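Peptidoglycan D,D-transpeptidase PbpA (Mycobacterium tuberculosis, PDB 3UN7) probably cross-links the peptidoglycan of the cell wall as a penicillin-binding D,D-transpeptidase and takes part in the control of cell length. Local coordinates at residues L146-S151 and L180-I185; P409-Y414 and A428-N433. All blocks are in the same frame, centred on the assembly; numbering follows the deposited sequence.

How the contacts relate
Both contacts reach the same five-stranded antiparallel sheet of the transpeptidase domain. Contact 1 lays the loop segment 180-185 against 146-151, on the outermost strand 143-149; contact 2 pairs the hairpin strands 411-418 and 425-431, and strand 131-136 runs between the two sites. Their centres are 14 Å apart, yet they are joined directly by a salt bridge of 2.8 Å from Arg-183 NE in contact 1 to Glu-432 OE2 in contact 2. Contact 2 lies nearer the catalytic centre: the side chain of Trp-413 is about 7 Å from that of Ser-193, the probable acyl-ester nucleophile, whereas contact 1 is structural packing away from it.

Contact 1 of 2, residues L146-S151 and L180-I185; sequences LVSSPS and LTNRAI
Ser-148 and Arg-183 make the central polar link between the two segments. The backbone N of Arg-183 donates to Ser-148 OG over 2.8 Å, with an angle of 155° at the hydrogen. With OG anti to its own backbone N (chi1 -168°), on a CB that points toward the loop, the hydroxyl reaches this N-H and has Arg-183 CB 3.1 Å from OG. A water joins both segments beside this bond: it accepts from Ser-148 OG at 2.6 Å and from Arg-183 NH2, and donates to the carbonyl oxygens of Pro-150 and Thr-181. Four bonds thus hold the water, which meets the guanidinium at its edge, in the plane of the group.

The apolar part lies at the other end. CD1 of Leu-146 rests on Ala-184 CB at 3.6 Å and on Ile-185 CG2 at 3.8 Å, while its other branch, CD2, touches Asn-182 ND2. OD1 of Asn-182 turns back within its own segment and takes a weak bond from Ala-184 N. These contacts join the loop before helix 196-205 to strand 143-149, outermost in the penicillin-binding-protein sheet, where strand 131-136 is its neighbour. Ala-184 CB reaches across to Ala-132 and Val-134 of that neighbour too.

The charged end of Arg-183 is tied by several groups. Its chain is extended from CG to NE and passes Ser-149, whose carbonyl O is 3.5 Å from Arg-183 CD. CD of Pro-150, which follows a cis peptide bond, sits over one face of the guanidinium, 4.0 Å from NH2. NE forms a salt bridge with Glu-432, and NH1 and NH2 donate to the carbonyls of Ala-177 and Ser-178.

Contact 2 of 2, residues P409-Y414 and A428-N433; sequences PPHAWY and AVLVEN
Trp-413 and Leu-430, a non-hydrogen-bonded pair of this antiparallel hairpin, form the tightly packed part of the contact. Leu-430 CD1 makes a CH-pi contact over one face of the indole, 3.7 Å from the centroid of the five-membered ring and 3.5 Å from CE2. The same methyl touches His-411 CB. Backbone bonds flank the pair: Ala-412 and Val-431 exchange two, at 2.9 Å (Ala-412 N to Val-431 O) and 2.8 Å (Val-431 N to Ala-412 O), and Tyr-414 and Val-429 exchange two more. On the opposite face Val-429 and Val-431 pack on Ile-449 of helix 446-458.

Toward the Pro-409 and Asn-433 end the contact opens to solvent. There Asn-433 N donates to ND1 of the buried His-411 over 3.2 Å, nearly straight at 164° and within the imidazole plane, while the side chain of Asn-433, an exposed residue, lies against Pro-409, its ND2 3.7 Å from Pro-409 CD.

Trp-413 NE1 donates to the carbonyl of Pro-190, tying the hairpin to the chain shortly before Ser-193. Accepting an N-H suggests that His-411 ND1 is unprotonated, consistent with a proton on NE2, although Glu-432, bonded to Arg-183 and Tyr-189, has OE1 5.0 Å from ND1.

Contact 1 of 2, residues L146-S151 and L180-I185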
ATOM      1  N   LEU A 146      -5.229   3.187   4.731  1.00 26.19           N
ATOM      2  CA  LEU A 146      -5.479   2.277   3.638  1.00 26.63           C
ATOM      3  C   LEU A 146      -6.487   2.995   2.753  1.00 26.13           C
ATOM      4  O   LEU A 146      -7.681   2.971   3.020  1.00 27.01           O
ATOM      5  CB  LEU A 146      -6.046   0.963   4.179  1.00 26.27           C
ATOM      6  CG  LEU A 146      -5.940  -0.289   3.315  1.00 27.77           C
ATOM      7  CD1 LEU A 146      -4.476  -0.715   3.156  1.00 27.49           C
ATOM      8  CD2 LEU A 146      -6.772  -1.425   3.957  1.00 27.72           C
ATOM      9  N   VAL A 147      -5.977   3.692   1.750  1.00 26.03           N
ATOM     10  CA  VAL A 147      -6.787   4.552   0.883  1.00 26.10           C
ATOM     11  C   VAL A 147      -6.856   3.976  -0.522  1.00 26.28           C
ATOM     12  O   VAL A 147      -5.850   3.540  -1.065  1.00 26.08           O
ATOM     13  CB  VAL A 147      -6.252   5.995   0.847  1.00 26.45           C
ATOM     14  CG1 VAL A 147      -7.073   6.853  -0.122  1.00 25.92           C
ATOM     15  CG2 VAL A 147      -6.310   6.620   2.252  1.00 27.01           C
ATOM     16  N   SER A 148      -8.055   3.955  -1.095  1.00 27.30           N
ATOM     17  CA  SER A 148      -8.233   3.530  -2.487  1.00 27.72           C
ATOM     18  C   SER A 148      -9.104   4.568  -3.188  1.00 28.68           C
ATOM     19  O   SER A 148     -10.001   5.152  -2.567  1.00 28.68           O
ATOM     20  CB  SER A 148      -8.853   2.126  -2.553  1.00 27.62           C
ATOM     21  OG  SER A 148      -8.781   1.597  -3.873  1.00 29.00           O
ATOM     22  N   SER A 149      -8.823   4.825  -4.463  1.00 29.26           N
ATOM     23  CA  SER A 149      -9.525   5.867  -5.209  1.00 29.94           C
ATOM     24  C   SER A 149      -9.673   5.412  -6.673  1.00 30.33           C
ATOM     25  O   SER A 149      -8.728   4.862  -7.244  1.00 30.41           O
ATOM     26  CB  SER A 149      -8.752   7.188  -5.102  1.00 30.66           C
ATOM     27  OG  SER A 149      -9.419   8.268  -5.732  1.00 32.21           O
ATOM     28  N   PRO A 150     -10.870   5.577  -7.274  1.00 30.52           N
ATOM     29  CA  PRO A 150     -12.107   6.107  -6.696  1.00 30.61           C
ATOM     30  C   PRO A 150     -12.629   5.134  -5.639  1.00 29.66           C
ATOM     31  O   PRO A 150     -12.186   3.990  -5.591  1.00 28.72           O
ATOM     32  CB  PRO A 150     -13.069   6.162  -7.899  1.00 31.49           C
ATOM     33  CG  PRO A 150     -12.550   5.109  -8.849  1.00 32.30           C
ATOM     34  CD  PRO A 150     -11.047   5.184  -8.688  1.00 31.40           C
ATOM     35  N   SER A 151     -13.539   5.594  -4.788  1.00 30.53           N
ATOM     36  CA  SER A 151     -14.166   4.723  -3.801  1.00 30.17           C
ATOM     37  C   SER A 151     -15.673   4.783  -4.022  1.00 30.75           C
ATOM     38  O   SER A 151     -16.125   5.312  -5.033  1.00 32.43           O
ATOM     39  CB  SER A 151     -13.776   5.152  -2.392  1.00 30.44           C
ATOM     40  OG  SER A 151     -14.090   4.140  -1.446  1.00 28.97           O
ATOM     41  N   LEU A 180     -15.356  -0.433  -6.292  1.00 31.86           N
ATOM     42  CA  LEU A 180     -15.441  -1.484  -5.290  1.00 31.33           C
ATOM     43  C   LEU A 180     -14.073  -2.088  -4.969  1.00 30.93           C
ATOM     44  O   LEU A 180     -13.859  -2.636  -3.885  1.00 30.72           O
ATOM     45  CB  LEU A 180     -16.426  -2.567  -5.747  1.00 31.66           C
ATOM     46  CG  LEU A 180     -17.919  -2.211  -5.617  1.00 32.36           C
ATOM     47  CD1 LEU A 180     -18.764  -3.279  -6.304  1.00 33.96           C
ATOM     48  CD2 LEU A 180     -18.339  -2.087  -4.146  1.00 30.13           C
ATOM     49  N   THR A 181     -13.148  -2.015  -5.923  1.00 30.71           N
ATOM     50  CA  THR A 181     -11.821  -2.600  -5.729  1.00 30.45           C
ATOM     51  C   THR A 181     -11.054  -1.854  -4.623  1.00 30.37           C
ATOM     52  O   THR A 181     -10.997  -0.610  -4.607  1.00 30.62           O
ATOM     53  CB  THR A 181     -11.027  -2.657  -7.059  1.00 31.30           C
ATOM     54  OG1 THR A 181     -11.803  -3.371  -8.032  1.00 31.24           O
ATOM     55  CG2 THR A 181      -9.692  -3.387  -6.887  1.00 30.15           C
ATOM     56  N   ASN A 182     -10.507  -2.614  -3.673  1.00 29.46           N
ATOM     57  CA  ASN A 182      -9.595  -2.037  -2.706  1.00 29.04           C
ATOM     58  C   ASN A 182      -8.211  -2.134  -3.333  1.00 29.11           C
ATOM     59  O   ASN A 182      -7.536  -3.154  -3.220  1.00 28.65           O
ATOM     60  CB  ASN A 182      -9.656  -2.769  -1.355  1.00 28.68           C
ATOM     61  CG  ASN A 182      -8.729  -2.160  -0.335  1.00 29.76           C
ATOM     62  OD1 ASN A 182      -7.825  -1.401  -0.690  1.00 30.54           O
ATOM     63  ND2 ASN A 182      -8.937  -2.482   0.943  1.00 28.14           N
ATOM     64  N   ARG A 183      -7.824  -1.066  -4.027  1.00 29.32           N
ATOM     65  CA  ARG A 183      -6.577  -1.021  -4.786  1.00 29.34           C
ATOM     66  C   ARG A 183      -5.326  -1.157  -3.916  1.00 29.15           C
ATOM     67  O   ARG A 183      -4.278  -1.566  -4.408  1.00 29.26           O
ATOM     68  CB  ARG A 183      -6.508   0.275  -5.605  1.00 30.26           C
ATOM     69  CG  ARG A 183      -7.447   0.261  -6.795  1.00 29.80           C
ATOM     70  CD  ARG A 183      -7.494   1.584  -7.582  1.00 30.87           C
ATOM     71  NE  ARG A 183      -7.968   1.322  -8.943  1.00 30.30           N
ATOM     72  CZ  ARG A 183      -9.242   1.162  -9.299  1.00 32.94           C
ATOM     73  NH1 ARG A 183      -9.522   0.891 -10.570  1.00 35.14           N
ATOM     74  NH2 ARG A 183     -10.235   1.260  -8.403  1.00 31.23           N
ATOM     75  N   ALA A 184      -5.433  -0.805  -2.638  1.00 28.43           N
ATOM     76  CA  ALA A 184      -4.289  -0.847  -1.724  1.00 28.19           C
ATOM     77  C   ALA A 184      -3.789  -2.273  -1.458  1.00 28.26           C
ATOM     78  O   ALA A 184      -2.597  -2.474  -1.220  1.00 28.14           O
ATOM     79  CB  ALA A 184      -4.649  -0.186  -0.416  1.00 28.25           C
ATOM     80  N   ILE A 185      -4.704  -3.243  -1.486  1.00 27.70           N
ATOM     81  CA  ILE A 185      -4.378  -4.638  -1.096  1.00 28.39           C
ATOM     82  C   ILE A 185      -4.844  -5.728  -2.047  1.00 28.87           C
ATOM     83  O   ILE A 185      -4.380  -6.852  -1.942  1.00 29.33           O
ATOM     84  CB  ILE A 185      -4.926  -4.993   0.296  1.00 27.67           C
ATOM     85  CG1 ILE A 185      -6.474  -4.924   0.337  1.00 29.93           C
ATOM     86  CG2 ILE A 185      -4.290  -4.102   1.353  1.00 27.06           C
ATOM     87  CD1 ILE A 185      -7.099  -5.505   1.627  1.00 28.34           C
TER
HETATM   88  O   HOH W   1     -10.676   1.838  -5.602  1.00 28.62           O

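Contact 2 of 2, residues P409-Y414 and A428-N433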
ATOM      1  N   PRO A 409      -0.056   6.083 -20.618  1.00 48.89           N
ATOM      2  CA  PRO A 409       0.615   6.836 -19.560  1.00 47.07           C
ATOM      3  C   PRO A 409       0.997   5.881 -18.430  1.00 44.29           C
ATOM      4  O   PRO A 409       0.139   5.156 -17.930  1.00 44.18           O
ATOM      5  CB  PRO A 409      -0.465   7.819 -19.075  1.00 46.90           C
ATOM      6  CG  PRO A 409      -1.430   7.927 -20.188  1.00 48.72           C
ATOM      7  CD  PRO A 409      -1.408   6.612 -20.902  1.00 49.75           C
ATOM      8  N   PRO A 410       2.285   5.824 -18.082  1.00 42.52           N
ATOM      9  CA  PRO A 410       2.735   4.963 -16.991  1.00 40.17           C
ATOM     10  C   PRO A 410       2.168   5.370 -15.632  1.00 38.23           C
ATOM     11  O   PRO A 410       1.697   6.493 -15.473  1.00 37.79           O
ATOM     12  CB  PRO A 410       4.254   5.153 -17.018  1.00 40.15           C
ATOM     13  CG  PRO A 410       4.549   5.576 -18.426  1.00 41.97           C
ATOM     14  CD  PRO A 410       3.419   6.484 -18.750  1.00 42.96           C
ATOM     15  N   HIS A 411       2.208   4.447 -14.672  1.00 36.07           N
ATOM     16  CA  HIS A 411       1.831   4.726 -13.291  1.00 34.55           C
ATOM     17  C   HIS A 411       2.897   5.572 -12.609  1.00 33.99           C
ATOM     18  O   HIS A 411       4.055   5.544 -13.009  1.00 34.04           O
ATOM     19  CB  HIS A 411       1.682   3.422 -12.509  1.00 33.68           C
ATOM     20  CG  HIS A 411       0.668   2.477 -13.079  1.00 35.03           C
ATOM     21  ND1 HIS A 411      -0.542   2.898 -13.585  1.00 36.21           N
ATOM     22  CD2 HIS A 411       0.676   1.126 -13.196  1.00 35.21           C
ATOM     23  CE1 HIS A 411      -1.228   1.848 -14.008  1.00 37.72           C
ATOM     24  NE2 HIS A 411      -0.512   0.762 -13.780  1.00 34.47           N
ATOM     25  N   ALA A 412       2.516   6.298 -11.560  1.00 32.97           N
ATOM     26  CA  ALA A 412       3.481   7.077 -10.790  1.00 31.97           C
ATOM     27  C   ALA A 412       3.452   6.547  -9.376  1.00 31.39           C
ATOM     28  O   ALA A 412       2.384   6.460  -8.774  1.00 30.82           O
ATOM     29  CB  ALA A 412       3.119   8.540 -10.808  1.00 32.38           C
ATOM     30  N   TRP A 413       4.628   6.190  -8.866  1.00 29.98           N
ATOM     31  CA  TRP A 413       4.788   5.637  -7.537  1.00 29.92           C
ATOM     32  C   TRP A 413       5.652   6.564  -6.698  1.00 29.72           C
ATOM     33  O   TRP A 413       6.581   7.191  -7.214  1.00 29.93           O
ATOM     34  CB  TRP A 413       5.554   4.326  -7.603  1.00 29.59           C
ATOM     35  CG  TRP A 413       4.826   3.074  -8.003  1.00 29.79           C
ATOM     36  CD1 TRP A 413       4.821   2.494  -9.239  1.00 30.40           C
ATOM     37  CD2 TRP A 413       4.095   2.187  -7.137  1.00 29.49           C
ATOM     38  NE1 TRP A 413       4.096   1.319  -9.211  1.00 30.47           N
ATOM     39  CE2 TRP A 413       3.656   1.101  -7.927  1.00 29.30           C
ATOM     40  CE3 TRP A 413       3.760   2.217  -5.772  1.00 29.72           C
ATOM     41  CZ2 TRP A 413       2.882   0.048  -7.402  1.00 30.82           C
ATOM     42  CZ3 TRP A 413       2.986   1.157  -5.238  1.00 30.10           C
ATOM     43  CH2 TRP A 413       2.563   0.092  -6.056  1.00 29.55           C
ATOM     44  N   TYR A 414       5.373   6.594  -5.397  1.00 29.21           N
ATOM     45  CA  TYR A 414       6.268   7.189  -4.406  1.00 28.91           C
ATOM     46  C   TYR A 414       6.245   6.257  -3.211  1.00 28.94           C
ATOM     47  O   TYR A 414       5.181   5.939  -2.702  1.00 29.16           O
ATOM     48  CB  TYR A 414       5.745   8.555  -3.988  1.00 29.66           C
ATOM     49  CG  TYR A 414       6.580   9.349  -2.988  1.00 29.67           C
ATOM     50  CD1 TYR A 414       7.752  10.004  -3.380  1.00 29.61           C
ATOM     51  CD2 TYR A 414       6.149   9.503  -1.668  1.00 30.11           C
ATOM     52  CE1 TYR A 414       8.485  10.775  -2.474  1.00 29.26           C
ATOM     53  CE2 TYR A 414       6.859  10.256  -0.762  1.00 29.06           C
ATOM     54  CZ  TYR A 414       8.030  10.875  -1.159  1.00 30.65           C
ATOM     55  OH  TYR A 414       8.706  11.622  -0.238  1.00 32.91           O
ATOM     56  N   ALA A 428       3.275   4.294   0.794  1.00 27.68           N
ATOM     57  CA  ALA A 428       3.334   4.041  -0.642  1.00 27.63           C
ATOM     58  C   ALA A 428       2.178   4.752  -1.283  1.00 27.81           C
ATOM     59  O   ALA A 428       1.041   4.659  -0.802  1.00 27.37           O
ATOM     60  CB  ALA A 428       3.263   2.569  -0.959  1.00 27.12           C
ATOM     61  N   VAL A 429       2.479   5.463  -2.364  1.00 27.88           N
ATOM     62  CA  VAL A 429       1.456   6.134  -3.160  1.00 27.72           C
ATOM     63  C   VAL A 429       1.552   5.536  -4.535  1.00 27.95           C
ATOM     64  O   VAL A 429       2.643   5.478  -5.132  1.00 28.42           O
ATOM     65  CB  VAL A 429       1.708   7.643  -3.244  1.00 28.32           C
ATOM     66  CG1 VAL A 429       0.671   8.337  -4.140  1.00 27.78           C
ATOM     67  CG2 VAL A 429       1.738   8.252  -1.860  1.00 27.14           C
ATOM     68  N   LEU A 430       0.426   5.041  -5.028  1.00 27.71           N
ATOM     69  CA  LEU A 430       0.329   4.700  -6.437  1.00 28.72           C
ATOM     70  C   LEU A 430      -0.728   5.575  -7.102  1.00 29.53           C
ATOM     71  O   LEU A 430      -1.895   5.571  -6.682  1.00 29.43           O
ATOM     72  CB  LEU A 430      -0.000   3.214  -6.632  1.00 28.33           C
ATOM     73  CG  LEU A 430      -0.432   2.945  -8.079  1.00 30.31           C
ATOM     74  CD1 LEU A 430       0.768   2.744  -9.012  1.00 28.37           C
ATOM     75  CD2 LEU A 430      -1.375   1.780  -8.091  1.00 31.40           C
ATOM     76  N   VAL A 431      -0.308   6.344  -8.118  1.00 30.15           N
ATOM     77  CA  VAL A 431      -1.229   7.098  -8.950  1.00 30.58           C
ATOM     78  C   VAL A 431      -1.267   6.430 -10.315  1.00 31.68           C
ATOM     79  O   VAL A 431      -0.295   6.505 -11.084  1.00 31.46           O
ATOM     80  CB  VAL A 431      -0.805   8.585  -9.140  1.00 31.36           C
ATOM     81  CG1 VAL A 431      -1.788   9.283 -10.049  1.00 31.41           C
ATOM     82  CG2 VAL A 431      -0.721   9.309  -7.790  1.00 29.76           C
ATOM     83  N   GLU A 432      -2.377   5.756 -10.599  1.00 31.71           N
ATOM     84  CA  GLU A 432      -2.552   5.081 -11.883  1.00 32.95           C
ATOM     85  C   GLU A 432      -2.555   6.104 -13.027  1.00 34.36           C
ATOM     86  O   GLU A 432      -3.256   7.122 -12.965  1.00 34.30           O
ATOM     87  CB  GLU A 432      -3.843   4.262 -11.883  1.00 33.05           C
ATOM     88  CG  GLU A 432      -3.824   3.117 -10.875  1.00 33.16           C
ATOM     89  CD  GLU A 432      -4.936   2.113 -11.093  1.00 34.08           C
ATOM     90  OE1 GLU A 432      -5.258   1.804 -12.259  1.00 37.20           O
ATOM     91  OE2 GLU A 432      -5.475   1.615 -10.084  1.00 33.91           O
ATOM     92  N   ASN A 433      -1.752   5.822 -14.050  1.00 35.41           N
ATOM     93  CA  ASN A 433      -1.589   6.696 -15.218  1.00 36.87           C
ATOM     94  C   ASN A 433      -1.115   8.109 -14.849  1.00 37.14           C
ATOM     95  O   ASN A 433      -1.352   9.056 -15.584  1.00 37.68           O
ATOM     96  CB  ASN A 433      -2.877   6.738 -16.054  1.00 38.15           C
ATOM     97  CG  ASN A 433      -3.153   5.417 -16.771  1.00 40.56           C
ATOM     98  OD1 ASN A 433      -3.118   4.359 -16.162  1.00 43.33           O
ATOM     99  ND2 ASN A 433      -3.424   5.482 -18.072  1.00 44.35           N
TER